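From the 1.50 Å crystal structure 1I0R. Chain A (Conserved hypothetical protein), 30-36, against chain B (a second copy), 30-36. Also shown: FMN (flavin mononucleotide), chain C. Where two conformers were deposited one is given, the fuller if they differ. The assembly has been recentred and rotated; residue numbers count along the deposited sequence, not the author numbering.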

ATOM      1  N   ASN A  30      -4.261  -5.395   4.914  1.00 11.39           N
ATOM      2  CA  ASN A  30      -3.577  -4.110   4.926  1.00 12.14           C
ATOM      3  C   ASN A  30      -3.056  -3.816   3.511  1.00 12.60           C
ATOM      4  O   ASN A  30      -2.758  -2.679   3.187  1.00 12.35           O
ATOM      5  CB  ASN A  30      -2.422  -4.051   5.980  1.00 12.55           C
ATOM      6  CG  ASN A  30      -1.319  -5.065   5.749  1.00 14.91           C
ATOM      7  OD1 ASN A  30      -1.546  -6.190   5.343  1.00 15.98           O
ATOM      8  ND2 ASN A  30      -0.078  -4.661   6.064  1.00 16.20           N
ATOM      9  N   THR A  31      -3.000  -4.829   2.656  1.00 13.12           N
ATOM     10  CA  THR A  31      -2.428  -4.646   1.317  1.00 13.91           C
ATOM     11  C   THR A  31      -3.473  -4.248   0.291  1.00 13.46           C
ATOM     12  O   THR A  31      -3.942  -5.089  -0.470  1.00 14.22           O
ATOM     13  CB  THR A  31      -1.732  -5.950   0.890  1.00 15.08           C
ATOM     14  OG1 THR A  31      -0.949  -6.467   1.986  1.00 18.00           O
ATOM     15  CG2 THR A  31      -0.829  -5.702  -0.263  1.00 16.24           C
ATOM     16  N   VAL A  32      -3.863  -2.976   0.333  1.00 13.10           N
ATOM     17  CA  VAL A  32      -4.895  -2.398  -0.544  1.00 12.80           C
ATOM     18  C   VAL A  32      -4.357  -1.050  -1.008  1.00 12.72           C
ATOM     19  O   VAL A  32      -3.971  -0.227  -0.175  1.00 13.08           O
ATOM     20  CB  VAL A  32      -6.223  -2.140   0.246  1.00 13.35           C
ATOM     21  CG1 VAL A  32      -7.249  -1.431  -0.614  1.00 14.37           C
ATOM     22  CG2 VAL A  32      -6.764  -3.472   0.771  1.00 14.11           C
ATOM     23  N   PHE A  33      -4.336  -0.813  -2.313  1.00 12.12           N
ATOM     24  CA  PHE A  33      -3.784   0.454  -2.821  1.00 13.21           C
ATOM     25  C   PHE A  33      -4.355   0.825  -4.180  1.00 13.75           C
ATOM     26  O   PHE A  33      -4.705  -0.047  -4.976  1.00 14.55           O
ATOM     27  CB  PHE A  33      -2.259   0.334  -3.043  0.60 14.29           C
ATOM     28  CG  PHE A  33      -1.459   0.094  -1.795  0.60 14.15           C
ATOM     29  CD1 PHE A  33      -1.325  -1.182  -1.256  0.60 14.11           C
ATOM     30  CD2 PHE A  33      -0.856   1.168  -1.136  0.60 14.89           C
ATOM     31  CE1 PHE A  33      -0.596  -1.395  -0.055  0.60 14.53           C
ATOM     32  CE2 PHE A  33      -0.134   0.978   0.044  0.60 14.44           C
ATOM     33  CZ  PHE A  33      -0.003  -0.310   0.589  0.60 14.33           C
ATOM     34  N   GLN A  34      -4.442   2.122  -4.448  1.00 13.32           N
ATOM     35  CA  GLN A  34      -4.893   2.562  -5.770  1.00 14.86           C
ATOM     36  C   GLN A  34      -3.683   2.452  -6.716  1.00 15.09           C
ATOM     37  O   GLN A  34      -2.569   2.832  -6.352  1.00 16.52           O
ATOM     38  CB  GLN A  34      -5.350   4.011  -5.722  1.00 15.55           C
ATOM     39  CG  GLN A  34      -5.782   4.521  -7.097  1.00 16.27           C
ATOM     40  CD  GLN A  34      -6.475   5.885  -7.040  1.00 18.60           C
ATOM     41  OE1 GLN A  34      -6.630   6.500  -5.977  1.00 18.86           O
ATOM     42  NE2 GLN A  34      -6.905   6.365  -8.208  1.00 18.79           N
ATOM     43  N   LEU A  35      -3.899   1.924  -7.914  1.00 15.58           N
ATOM     44  CA  LEU A  35      -2.799   1.791  -8.877  1.00 16.44           C
ATOM     45  C   LEU A  35      -2.807   2.851  -9.950  1.00 17.09           C
ATOM     46  O   LEU A  35      -1.742   3.344 -10.341  1.00 17.64           O
ATOM     47  CB  LEU A  35      -2.834   0.428  -9.571  1.00 17.34           C
ATOM     48  CG  LEU A  35      -2.628  -0.775  -8.653  1.00 18.18           C
ATOM     49  CD1 LEU A  35      -2.256  -1.998  -9.429  1.00 20.04           C
ATOM     50  CD2 LEU A  35      -1.490  -0.455  -7.723  1.00 20.17           C
ATOM     51  N   THR A  36      -3.999   3.201 -10.429  1.00 17.26           N
ATOM     52  CA  THR A  36      -4.149   4.182 -11.514  1.00 17.81           C
ATOM     53  C   THR A  36      -5.357   5.082 -11.324  1.00 18.81           C
ATOM     54  O   THR A  36      -6.247   4.789 -10.511  1.00 17.93           O
ATOM     55  CB  THR A  36      -4.368   3.463 -12.879  1.00 17.91           C
ATOM     56  OG1 THR A  36      -5.593   2.727 -12.821  1.00 17.83           O
ATOM     57  CG2 THR A  36      -3.219   2.497 -13.200  1.00 18.30           C
TER
ATOM     58  N   ASN B  30       4.530   6.734  -3.893  1.00 17.90           N
ATOM     59  CA  ASN B  30       3.822   6.415  -2.653  1.00 17.99           C
ATOM     60  C   ASN B  30       3.285   4.975  -2.732  1.00 17.80           C
ATOM     61  O   ASN B  30       2.923   4.383  -1.709  1.00 16.73           O
ATOM     62  CB  ASN B  30       2.687   7.439  -2.374  1.00 18.85           C
ATOM     63  CG  ASN B  30       1.519   7.329  -3.346  1.00 19.62           C
ATOM     64  OD1 ASN B  30       1.649   6.811  -4.449  1.00 19.75           O
ATOM     65  ND2 ASN B  30       0.359   7.840  -2.928  1.00 20.53           N
ATOM     66  N   THR B  31       3.333   4.370  -3.920  1.00 17.50           N
ATOM     67  CA  THR B  31       2.753   3.035  -4.085  1.00 17.49           C
ATOM     68  C   THR B  31       3.779   1.911  -4.064  1.00 17.14           C
ATOM     69  O   THR B  31       4.226   1.410  -5.112  1.00 16.99           O
ATOM     70  CB  THR B  31       1.885   3.007  -5.365  1.00 18.33           C
ATOM     71  OG1 THR B  31       0.901   4.055  -5.271  1.00 20.08           O
ATOM     72  CG2 THR B  31       1.142   1.678  -5.507  1.00 18.92           C
ATOM     73  N   VAL B  32       4.162   1.544  -2.841  1.00 16.15           N
ATOM     74  CA  VAL B  32       5.138   0.498  -2.560  1.00 16.05           C
ATOM     75  C   VAL B  32       4.537  -0.327  -1.437  1.00 15.44           C
ATOM     76  O   VAL B  32       4.112   0.218  -0.409  1.00 15.68           O
ATOM     77  CB  VAL B  32       6.472   1.086  -2.065  1.00 16.41           C
ATOM     78  CG1 VAL B  32       7.408  -0.026  -1.632  1.00 17.12           C
ATOM     79  CG2 VAL B  32       7.096   1.962  -3.178  1.00 17.84           C
ATOM     80  N   PHE B  33       4.481  -1.632  -1.643  1.00 14.75           N
ATOM     81  CA  PHE B  33       3.884  -2.507  -0.651  1.00 15.06           C
ATOM     82  C   PHE B  33       4.418  -3.920  -0.721  1.00 14.67           C
ATOM     83  O   PHE B  33       4.771  -4.416  -1.784  1.00 15.38           O
ATOM     84  CB  PHE B  33       2.343  -2.471  -0.758  0.60 16.11           C
ATOM     85  CG  PHE B  33       1.780  -2.741  -2.137  0.60 17.72           C
ATOM     86  CD1 PHE B  33       1.237  -3.977  -2.439  0.60 18.08           C
ATOM     87  CD2 PHE B  33       1.664  -1.721  -3.076  0.60 18.67           C
ATOM     88  CE1 PHE B  33       0.564  -4.196  -3.665  0.60 19.08           C
ATOM     89  CE2 PHE B  33       1.004  -1.927  -4.296  0.60 19.23           C
ATOM     90  CZ  PHE B  33       0.451  -3.169  -4.586  0.60 19.00           C
ATOM     91  N   GLN B  34       4.485  -4.581   0.425  1.00 14.65           N
ATOM     92  CA  GLN B  34       4.911  -5.971   0.458  1.00 15.18           C
ATOM     93  C   GLN B  34       3.718  -6.836   0.030  1.00 15.96           C
ATOM     94  O   GLN B  34       2.605  -6.641   0.528  1.00 17.11           O
ATOM     95  CB  GLN B  34       5.343  -6.366   1.884  1.00 15.31           C
ATOM     96  CG  GLN B  34       5.785  -7.836   1.994  1.00 15.03           C
ATOM     97  CD  GLN B  34       6.387  -8.172   3.357  1.00 16.21           C
ATOM     98  OE1 GLN B  34       6.525  -7.296   4.224  1.00 17.54           O
ATOM     99  NE2 GLN B  34       6.752  -9.446   3.543  1.00 15.99           N
ATOM    100  N   LEU B  35       3.952  -7.805  -0.846  1.00 15.88           N
ATOM    101  CA  LEU B  35       2.853  -8.676  -1.301  1.00 17.47           C
ATOM    102  C   LEU B  35       2.807 -10.020  -0.612  1.00 17.39           C
ATOM    103  O   LEU B  35       1.713 -10.534  -0.305  1.00 16.79           O
ATOM    104  CB  LEU B  35       2.971  -8.919  -2.805  1.00 19.35           C
ATOM    105  CG  LEU B  35       2.853  -7.657  -3.661  1.00 20.22           C
ATOM    106  CD1 LEU B  35       2.448  -8.055  -5.066  1.00 20.98           C
ATOM    107  CD2 LEU B  35       1.770  -6.761  -3.090  1.00 21.86           C
ATOM    108  N   THR B  36       3.987 -10.587  -0.371  1.00 17.13           N
ATOM    109  CA  THR B  36       4.104 -11.928   0.211  1.00 17.31           C
ATOM    110  C   THR B  36       5.272 -12.013   1.196  1.00 18.08           C
ATOM    111  O   THR B  36       6.159 -11.148   1.195  1.00 16.84           O
ATOM    112  CB  THR B  36       4.359 -12.989  -0.905  1.00 16.85           C
ATOM    113  OG1 THR B  36       5.632 -12.755  -1.521  1.00 17.99           O
ATOM    114  CG2 THR B  36       3.284 -12.904  -2.012  1.00 16.92           C
TER
HETATM  115  N1  FMN C2000      -4.584 -11.488   4.504  1.00 12.29           N
HETATM  116  C2  FMN C2000      -4.336 -11.248   3.200  1.00 12.16           C
HETATM  117  O2  FMN C2000      -4.550 -12.066   2.310  1.00 12.54           O
HETATM  118  N3  FMN C2000      -3.829  -9.969   2.851  1.00 11.35           N
HETATM  119  C4  FMN C2000      -3.535  -8.952   3.735  1.00 12.54           C
HETATM  120  O4  FMN C2000      -3.113  -7.863   3.324  1.00 13.16           O
HETATM  121  C4A FMN C2000      -3.780  -9.234   5.118  1.00 13.09           C
HETATM  122  N5  FMN C2000      -3.534  -8.313   6.066  1.00 12.84           N
HETATM  123  C5A FMN C2000      -3.915  -8.610   7.364  1.00 12.84           C
HETATM  124  C6  FMN C2000      -3.728  -7.629   8.398  1.00 13.96           C
HETATM  125  C7  FMN C2000      -4.129  -7.809   9.688  1.00 12.97           C
HETATM  126  C7M FMN C2000      -3.910  -6.732  10.763  1.00 14.33           C
HETATM  127  C8  FMN C2000      -4.823  -9.042  10.055  1.00 13.44           C
HETATM  128  C8M FMN C2000      -5.337  -9.265  11.448  1.00 14.52           C
HETATM  129  C9  FMN C2000      -4.981 -10.027   9.075  1.00 13.27           C
HETATM  130  C9A FMN C2000      -4.538  -9.850   7.750  1.00 13.12           C
HETATM  131  N10 FMN C2000      -4.669 -10.816   6.726  1.00 11.93           N
HETATM  132  C10 FMN C2000      -4.351 -10.556   5.423  1.00 12.97           C
HETATM  133  C1' FMN C2000      -5.231 -12.151   7.040  1.00 12.65           C
HETATM  134  C2' FMN C2000      -6.731 -12.370   6.829  1.00 10.92           C
HETATM  135  O2' FMN C2000      -7.509 -11.312   7.376  1.00 11.07           O
HETATM  136  C3' FMN C2000      -7.096 -13.672   7.561  1.00 11.73           C
HETATM  137  O3' FMN C2000      -6.277 -14.782   7.087  1.00 13.38           O
HETATM  138  C4' FMN C2000      -8.562 -14.010   7.488  1.00 11.89           C
HETATM  139  O4' FMN C2000      -8.836 -15.027   8.482  1.00 12.14           O
HETATM  140  C5' FMN C2000      -8.991 -14.537   6.151  1.00 11.74           C
HETATM  141  O5' FMN C2000     -10.383 -14.797   6.208  1.00 11.56           O
HETATM  142  P   FMN C2000     -11.136 -15.619   5.032  1.00 13.01           P
HETATM  143  O1P FMN C2000     -10.515 -16.971   4.967  1.00 12.39           O
HETATM  144  O2P FMN C2000     -10.954 -14.831   3.741  1.00 12.01           O
HETATM  145  O3P FMN C2000     -12.596 -15.653   5.518  1.00 12.60           O
HETATM  146  O   HOH W   1      -0.425  -9.370   1.121  1.00 25.17           O
HETATM  147  O   HOH W   2       0.285   3.850  -8.352  1.00 28.15           O

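The two copies bring the same short segment together, a loop residue pair leading into a strand that begins at residue 32. The strands do not join into a sheet: their axes pass no closer than 8.9 Å, their N-to-C directions differ by 131°, and no direct hydrogen bond links one stretch to the other. What fills the space between the backbones is side chain. The register is reciprocal, with the CA of T31(A) 6.9 Å from the CA of F33(B) and the CA of F33(A) 7.1 Å from the CA of T31(B), so each threonine sits across from the other copy's phenylalanine.

F33(A) and F33(B) cover the most surface and form the centre of the contact. Both point their CA-to-CB bonds toward the opposing stretch, and their rings make an offset stack, with centroids 4.4 Å apart and planes inclined by only 11°. Phenylalanine suits this buried place because a flat, apolar ring can lay a broad face against another without leaving a polar group unsatisfied. The tightest approach is between CE1 of F33(A) and CB of F33(B), at 3.2 Å, which is close for two carbons. The two side chains do not share a conformation: chi1 is m in F33(A) and p in F33(B). Thus identical sequences meet here with unlike rotamers, and the contact departs from exact twofold symmetry. Each phenylalanine was deposited in two conformers, so this stack describes one of the modelled arrangements.

T31(A), next in covered area, shows why a small side chain with both a methyl and a hydroxyl fits beside the rings. Its CG2 packs 3.5 Å from CD1 of F33(B) and 4.0 Å from CD2 of L35(B). Its OG1 donates a hydrogen bond of 2.9 Å to O4 of the flavin mononucleotide, and the backbone N of T31(A) gives another to that same O4 at 3.1 Å. The methyl therefore serves the apolar contact while the hydroxyl meets the cofactor.

Water supplies the polar link that the two stretches do not make directly. One molecule donates to OG1 of T31(A) at 3.1 Å and to the carbonyl O of L35(B) at 2.8 Å; a second does the same for OG1 of T31(B) at 3.1 Å and O of L35(A) at 2.9 Å. These matching bridges satisfy carbonyls at the margins of an otherwise greasy contact. In chain B, the threonine hydroxyl finds a partner within its own stretch, as OG1 of T31(B) donates to OD1 of N30(B) at 3.0 Å.

L35(A) extends the apolar patch. Its CA-to-CB bond runs sideways, yet the branched end comes nearer, placing CD2 4.0 Å from CG2 of T31(B) and 4.5 Å from CE2 of F33(B), at the edge of that ring. Leucine's length and forked tip let it reach in from the flank. By contrast, V32(A) and V32(B) point away, as alternation along a strand requires when residue 33 faces the partner.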